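PDB 5HMN: AAC3-I from Uncultured bacterium, which probably acetylates aminoglycoside antibiotics using acetyl-coenzyme A as donor, and so may confer resistance to them. Local coordinates for residues 79-87 with 115-123. Sequence-based numbering, arbitrary orientation.
Sequences QERSEIYIY and RGAYVIFVQ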
ATOM      1  N   GLN C  79      -6.866  -9.299 -11.259  1.00 43.53           N
ATOM      2  CA  GLN C  79      -6.472 -10.688 -11.481  1.00 48.08           C
ATOM      3  C   GLN C  79      -6.312 -11.419 -10.155  1.00 59.40           C
ATOM      4  O   GLN C  79      -6.273 -10.797  -9.093  1.00 50.85           O
ATOM      5  CB  GLN C  79      -5.157 -10.770 -12.263  1.00 57.16           C
ATOM      6  CG  GLN C  79      -5.228 -10.280 -13.696  1.00 53.09           C
ATOM      7  CD  GLN C  79      -3.935 -10.517 -14.450  1.00 64.25           C
ATOM      8  OE1 GLN C  79      -3.180 -11.437 -14.138  1.00 72.27           O
ATOM      9  NE2 GLN C  79      -3.670  -9.680 -15.446  1.00 62.29           N
ATOM     10  N   GLU C  80      -6.207 -12.743 -10.223  1.00 47.41           N
ATOM     11  CA  GLU C  80      -5.919 -13.542  -9.041  1.00 46.73           C
ATOM     12  C   GLU C  80      -4.426 -13.542  -8.769  1.00 52.81           C
ATOM     13  O   GLU C  80      -3.725 -14.497  -9.096  1.00 58.22           O
ATOM     14  CB  GLU C  80      -6.419 -14.973  -9.210  1.00 60.04           C
ATOM     15  CG  GLU C  80      -7.917 -15.074  -9.269  1.00 82.03           C
ATOM     16  CD  GLU C  80      -8.405 -16.488  -9.505  1.00 97.02           C
ATOM     17  OE1 GLU C  80      -7.571 -17.369  -9.813  1.00 98.37           O
ATOM     18  OE2 GLU C  80      -9.626 -16.712  -9.378  1.00110.22           O
ATOM     19  N   ARG C  81      -3.947 -12.454  -8.178  1.00 54.46           N
ATOM     20  CA  ARG C  81      -2.535 -12.306  -7.862  1.00 50.13           C
ATOM     21  C   ARG C  81      -2.378 -11.345  -6.694  1.00 46.62           C
ATOM     22  O   ARG C  81      -3.328 -10.666  -6.311  1.00 43.68           O
ATOM     23  CB  ARG C  81      -1.758 -11.800  -9.076  1.00 46.21           C
ATOM     24  CG  ARG C  81      -2.121 -10.386  -9.485  1.00 45.61           C
ATOM     25  CD  ARG C  81      -1.563 -10.033 -10.851  1.00 50.26           C
ATOM     26  NE  ARG C  81      -1.826  -8.638 -11.193  1.00 50.98           N
ATOM     27  CZ  ARG C  81      -1.636  -8.114 -12.396  1.00 64.26           C
ATOM     28  NH1 ARG C  81      -1.183  -8.872 -13.384  1.00 83.35           N
ATOM     29  NH2 ARG C  81      -1.903  -6.834 -12.615  1.00 58.52           N
ATOM     30  N   SER C  82      -1.182 -11.287  -6.126  1.00 42.59           N
ATOM     31  CA  SER C  82      -0.944 -10.385  -5.011  1.00 43.90           C
ATOM     32  C   SER C  82       0.446  -9.770  -5.086  1.00 42.75           C
ATOM     33  O   SER C  82       1.368 -10.350  -5.662  1.00 45.75           O
ATOM     34  CB  SER C  82      -1.132 -11.117  -3.679  1.00 40.92           C
ATOM     35  OG  SER C  82      -0.156 -12.128  -3.498  1.00 51.33           O
ATOM     36  N   GLU C  83       0.583  -8.581  -4.513  1.00 30.86           N
ATOM     37  CA  GLU C  83       1.874  -7.922  -4.393  1.00 33.41           C
ATOM     38  C   GLU C  83       2.129  -7.535  -2.946  1.00 37.69           C
ATOM     39  O   GLU C  83       1.189  -7.260  -2.196  1.00 38.05           O
ATOM     40  CB  GLU C  83       1.940  -6.672  -5.268  1.00 35.14           C
ATOM     41  CG  GLU C  83       1.066  -6.713  -6.497  1.00 45.57           C
ATOM     42  CD  GLU C  83       0.959  -5.353  -7.156  1.00 60.66           C
ATOM     43  OE1 GLU C  83       1.262  -4.341  -6.490  1.00 58.22           O
ATOM     44  OE2 GLU C  83       0.570  -5.296  -8.342  1.00 56.04           O
ATOM     45  N   ILE C  84       3.399  -7.500  -2.565  1.00 32.19           N
ATOM     46  CA  ILE C  84       3.768  -7.128  -1.204  1.00 27.20           C
ATOM     47  C   ILE C  84       4.365  -5.725  -1.199  1.00 32.87           C
ATOM     48  O   ILE C  84       5.332  -5.438  -1.906  1.00 34.27           O
ATOM     49  CB  ILE C  84       4.760  -8.129  -0.587  1.00 30.23           C
ATOM     50  CG1 ILE C  84       4.150  -9.530  -0.553  1.00 38.37           C
ATOM     51  CG2 ILE C  84       5.161  -7.694   0.818  1.00 30.17           C
ATOM     52  CD1 ILE C  84       5.073 -10.574   0.025  1.00 55.11           C
ATOM     53  N   TYR C  85       3.756  -4.846  -0.416  1.00 24.74           N
ATOM     54  CA  TYR C  85       4.232  -3.478  -0.289  1.00 30.35           C
ATOM     55  C   TYR C  85       5.077  -3.309   0.972  1.00 29.37           C
ATOM     56  O   TYR C  85       4.568  -3.396   2.086  1.00 26.91           O
ATOM     57  CB  TYR C  85       3.043  -2.514  -0.277  1.00 29.94           C
ATOM     58  CG  TYR C  85       3.405  -1.063  -0.058  1.00 36.60           C
ATOM     59  CD1 TYR C  85       4.444  -0.469  -0.759  1.00 43.57           C
ATOM     60  CD2 TYR C  85       2.685  -0.280   0.830  1.00 45.56           C
ATOM     61  CE1 TYR C  85       4.767   0.861  -0.566  1.00 45.80           C
ATOM     62  CE2 TYR C  85       2.999   1.049   1.029  1.00 50.09           C
ATOM     63  CZ  TYR C  85       4.043   1.616   0.328  1.00 60.54           C
ATOM     64  OH  TYR C  85       4.361   2.944   0.519  1.00 53.60           O
ATOM     65  N   ILE C  86       6.370  -3.074   0.791  1.00 29.20           N
ATOM     66  CA  ILE C  86       7.232  -2.716   1.908  1.00 32.42           C
ATOM     67  C   ILE C  86       6.917  -1.296   2.367  1.00 32.78           C
ATOM     68  O   ILE C  86       7.129  -0.331   1.628  1.00 31.76           O
ATOM     69  CB  ILE C  86       8.722  -2.815   1.536  1.00 26.95           C
ATOM     70  CG1 ILE C  86       9.072  -4.248   1.129  1.00 31.75           C
ATOM     71  CG2 ILE C  86       9.587  -2.364   2.698  1.00 31.15           C
ATOM     72  CD1 ILE C  86      10.546  -4.455   0.794  1.00 34.18           C
ATOM     73  N   TYR C  87       6.392  -1.166   3.580  1.00 30.20           N
ATOM     74  CA  TYR C  87       6.089   0.153   4.104  1.00 29.75           C
ATOM     75  C   TYR C  87       7.314   0.774   4.763  1.00 36.90           C
ATOM     76  O   TYR C  87       7.739   1.853   4.370  1.00 34.20           O
ATOM     77  CB  TYR C  87       4.929   0.106   5.099  1.00 30.19           C
ATOM     78  CG  TYR C  87       4.375   1.485   5.396  1.00 27.29           C
ATOM     79  CD1 TYR C  87       3.307   1.999   4.669  1.00 36.50           C
ATOM     80  CD2 TYR C  87       4.944   2.289   6.379  1.00 33.63           C
ATOM     81  CE1 TYR C  87       2.811   3.269   4.930  1.00 46.65           C
ATOM     82  CE2 TYR C  87       4.457   3.552   6.645  1.00 36.61           C
ATOM     83  CZ  TYR C  87       3.393   4.040   5.921  1.00 38.34           C
ATOM     84  OH  TYR C  87       2.914   5.306   6.190  1.00 51.97           O
ATOM     85  N   ARG C 115       3.367 -17.293  -0.444  1.00 62.77           N
ATOM     86  CA  ARG C 115       2.039 -16.680  -0.451  1.00 49.32           C
ATOM     87  C   ARG C 115       1.485 -16.563  -1.864  1.00 59.54           C
ATOM     88  O   ARG C 115       0.295 -16.309  -2.055  1.00 66.13           O
ATOM     89  CB  ARG C 115       2.075 -15.296   0.204  1.00 42.99           C
ATOM     90  CG  ARG C 115       2.213 -15.327   1.718  1.00 60.35           C
ATOM     91  CD  ARG C 115       2.159 -13.924   2.308  1.00 48.38           C
ATOM     92  NE  ARG C 115       2.207 -13.945   3.768  1.00 57.19           N
ATOM     93  CZ  ARG C 115       1.317 -13.347   4.550  1.00 49.47           C
ATOM     94  NH1 ARG C 115       0.313 -12.671   4.011  1.00 50.78           N
ATOM     95  NH2 ARG C 115       1.431 -13.417   5.868  1.00 50.87           N
ATOM     96  N   GLY C 116       2.352 -16.749  -2.854  1.00 60.64           N
ATOM     97  CA  GLY C 116       1.936 -16.690  -4.244  1.00 52.46           C
ATOM     98  C   GLY C 116       2.061 -15.301  -4.848  1.00 50.82           C
ATOM     99  O   GLY C 116       1.642 -15.075  -5.983  1.00 50.74           O
ATOM    100  N   ALA C 117       2.630 -14.372  -4.087  1.00 40.00           N
ATOM    101  CA  ALA C 117       2.862 -13.017  -4.577  1.00 39.51           C
ATOM    102  C   ALA C 117       3.855 -13.044  -5.730  1.00 41.47           C
ATOM    103  O   ALA C 117       4.806 -13.823  -5.712  1.00 50.96           O
ATOM    104  CB  ALA C 117       3.368 -12.126  -3.459  1.00 48.30           C
ATOM    105  N   TYR C 118       3.634 -12.199  -6.733  1.00 42.03           N
ATOM    106  CA  TYR C 118       4.471 -12.221  -7.927  1.00 47.86           C
ATOM    107  C   TYR C 118       5.494 -11.089  -7.922  1.00 44.63           C
ATOM    108  O   TYR C 118       6.417 -11.081  -8.734  1.00 51.97           O
ATOM    109  CB  TYR C 118       3.609 -12.151  -9.196  1.00 56.61           C
ATOM    110  CG  TYR C 118       3.068 -10.774  -9.519  1.00 50.07           C
ATOM    111  CD1 TYR C 118       3.693  -9.963 -10.459  1.00 58.15           C
ATOM    112  CD2 TYR C 118       1.929 -10.289  -8.892  1.00 45.05           C
ATOM    113  CE1 TYR C 118       3.202  -8.702 -10.759  1.00 52.01           C
ATOM    114  CE2 TYR C 118       1.432  -9.032  -9.184  1.00 48.80           C
ATOM    115  CZ  TYR C 118       2.072  -8.244 -10.115  1.00 47.09           C
ATOM    116  OH  TYR C 118       1.580  -6.996 -10.402  1.00 47.10           O
ATOM    117  N   VAL C 119       5.339 -10.140  -7.002  1.00 36.60           N
ATOM    118  CA  VAL C 119       6.254  -9.005  -6.949  1.00 30.23           C
ATOM    119  C   VAL C 119       6.237  -8.311  -5.585  1.00 38.93           C
ATOM    120  O   VAL C 119       5.241  -8.329  -4.859  1.00 30.79           O
ATOM    121  CB  VAL C 119       5.927  -7.972  -8.068  1.00 37.41           C
ATOM    122  CG1 VAL C 119       4.643  -7.227  -7.758  1.00 35.59           C
ATOM    123  CG2 VAL C 119       7.082  -6.998  -8.282  1.00 37.70           C
ATOM    124  N   ILE C 120       7.374  -7.727  -5.231  1.00 33.72           N
ATOM    125  CA  ILE C 120       7.476  -6.886  -4.053  1.00 28.51           C
ATOM    126  C   ILE C 120       7.830  -5.478  -4.506  1.00 34.92           C
ATOM    127  O   ILE C 120       8.723  -5.300  -5.333  1.00 35.54           O
ATOM    128  CB  ILE C 120       8.540  -7.416  -3.072  1.00 35.92           C
ATOM    129  CG1 ILE C 120       8.155  -8.811  -2.574  1.00 28.10           C
ATOM    130  CG2 ILE C 120       8.722  -6.453  -1.905  1.00 36.95           C
ATOM    131  CD1 ILE C 120       9.235  -9.479  -1.728  1.00 40.48           C
ATOM    132  N   PHE C 121       7.128  -4.474  -3.994  1.00 32.74           N
ATOM    133  CA  PHE C 121       7.473  -3.106  -4.359  1.00 31.43           C
ATOM    134  C   PHE C 121       7.607  -2.210  -3.131  1.00 34.73           C
ATOM    135  O   PHE C 121       7.068  -2.497  -2.056  1.00 33.08           O
ATOM    136  CB  PHE C 121       6.460  -2.532  -5.360  1.00 37.65           C
ATOM    137  CG  PHE C 121       5.095  -2.273  -4.784  1.00 39.61           C
ATOM    138  CD1 PHE C 121       4.715  -0.991  -4.422  1.00 51.04           C
ATOM    139  CD2 PHE C 121       4.188  -3.306  -4.619  1.00 50.43           C
ATOM    140  CE1 PHE C 121       3.457  -0.743  -3.900  1.00 52.45           C
ATOM    141  CE2 PHE C 121       2.929  -3.066  -4.091  1.00 54.89           C
ATOM    142  CZ  PHE C 121       2.564  -1.780  -3.732  1.00 37.70           C
ATOM    143  N   VAL C 122       8.371  -1.140  -3.292  1.00 33.31           N
ATOM    144  CA  VAL C 122       8.662  -0.238  -2.191  1.00 36.42           C
ATOM    145  C   VAL C 122       8.976   1.151  -2.735  1.00 42.56           C
ATOM    146  O   VAL C 122       9.664   1.293  -3.748  1.00 43.89           O
ATOM    147  CB  VAL C 122       9.842  -0.756  -1.326  1.00 39.15           C
ATOM    148  CG1 VAL C 122      11.074  -1.011  -2.184  1.00 44.77           C
ATOM    149  CG2 VAL C 122      10.164   0.216  -0.199  1.00 45.77           C
ATOM    150  N   GLN C 123       8.434   2.172  -2.084  1.00 41.33           N
ATOM    151  CA  GLN C 123       8.724   3.548  -2.454  1.00 48.29           C
ATOM    152  C   GLN C 123       9.978   4.021  -1.741  1.00 55.44           C
ATOM    153  O   GLN C 123      10.132   3.829  -0.537  1.00 51.92           O
ATOM    154  CB  GLN C 123       7.554   4.472  -2.114  1.00 53.77           C
ATOM    155  CG  GLN C 123       6.263   4.163  -2.840  1.00 60.85           C
ATOM    156  CD  GLN C 123       5.213   5.237  -2.621  1.00 90.95           C
ATOM    157  OE1 GLN C 123       5.543   6.405  -2.408  1.00 83.02           O
ATOM    158  NE2 GLN C 123       3.943   4.846  -2.664  1.00 97.05           N
TER
HETATM  159  O   HOH W   1       7.556   2.051   0.720  1.00 37.54           O
HETATM  160  O   HOH W   2       9.659   3.789   2.763  1.00 70.71           O
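Backbone bonds set I84 beside I120 and Y85 beside F121 in parallel register: I84 N donates to V119 O at 3.1 Å, I84 O accepts F121 N at 2.9 Å, and I86 N reaches F121 O at 3.0 Å. The strand axes make 30°. Beyond I86, a water is hydrogen-bonded to both I86 O and Q123 N. Together with helix 100-115, the strands form a beta-alpha-beta unit of the GNAT fold; V122, on the last strand of this chain's sheet, touches coenzyme A, and the sheet continues antiparallel into the second subunit.

Apolar packing divides by face. I84, I86, I120 and V122 share one, where I86 CG1 lies 3.8 Å from I120 CG2 and L108 covers both isoleucines of strand 82-87. On the other, the Y85 and F121 ring planes differ by only 20°, yet the rings, centroids 5.0 Å apart, hardly overlap; with CG between the backbone N and the carbonyl carbon (chi1 70°), F121 turns toward strand 82-87, and Y85 CA lies over one face of its ring, near the rim.

Y118 OH donates to E83 OE2 (2.9 Å) from above the carboxylate plane, while E83 OE1 accepts Y87 OH of the second subunit. R81 lays its CD 3.6 Å from Y118 CE2, its guanidinium salt-bridged to E78.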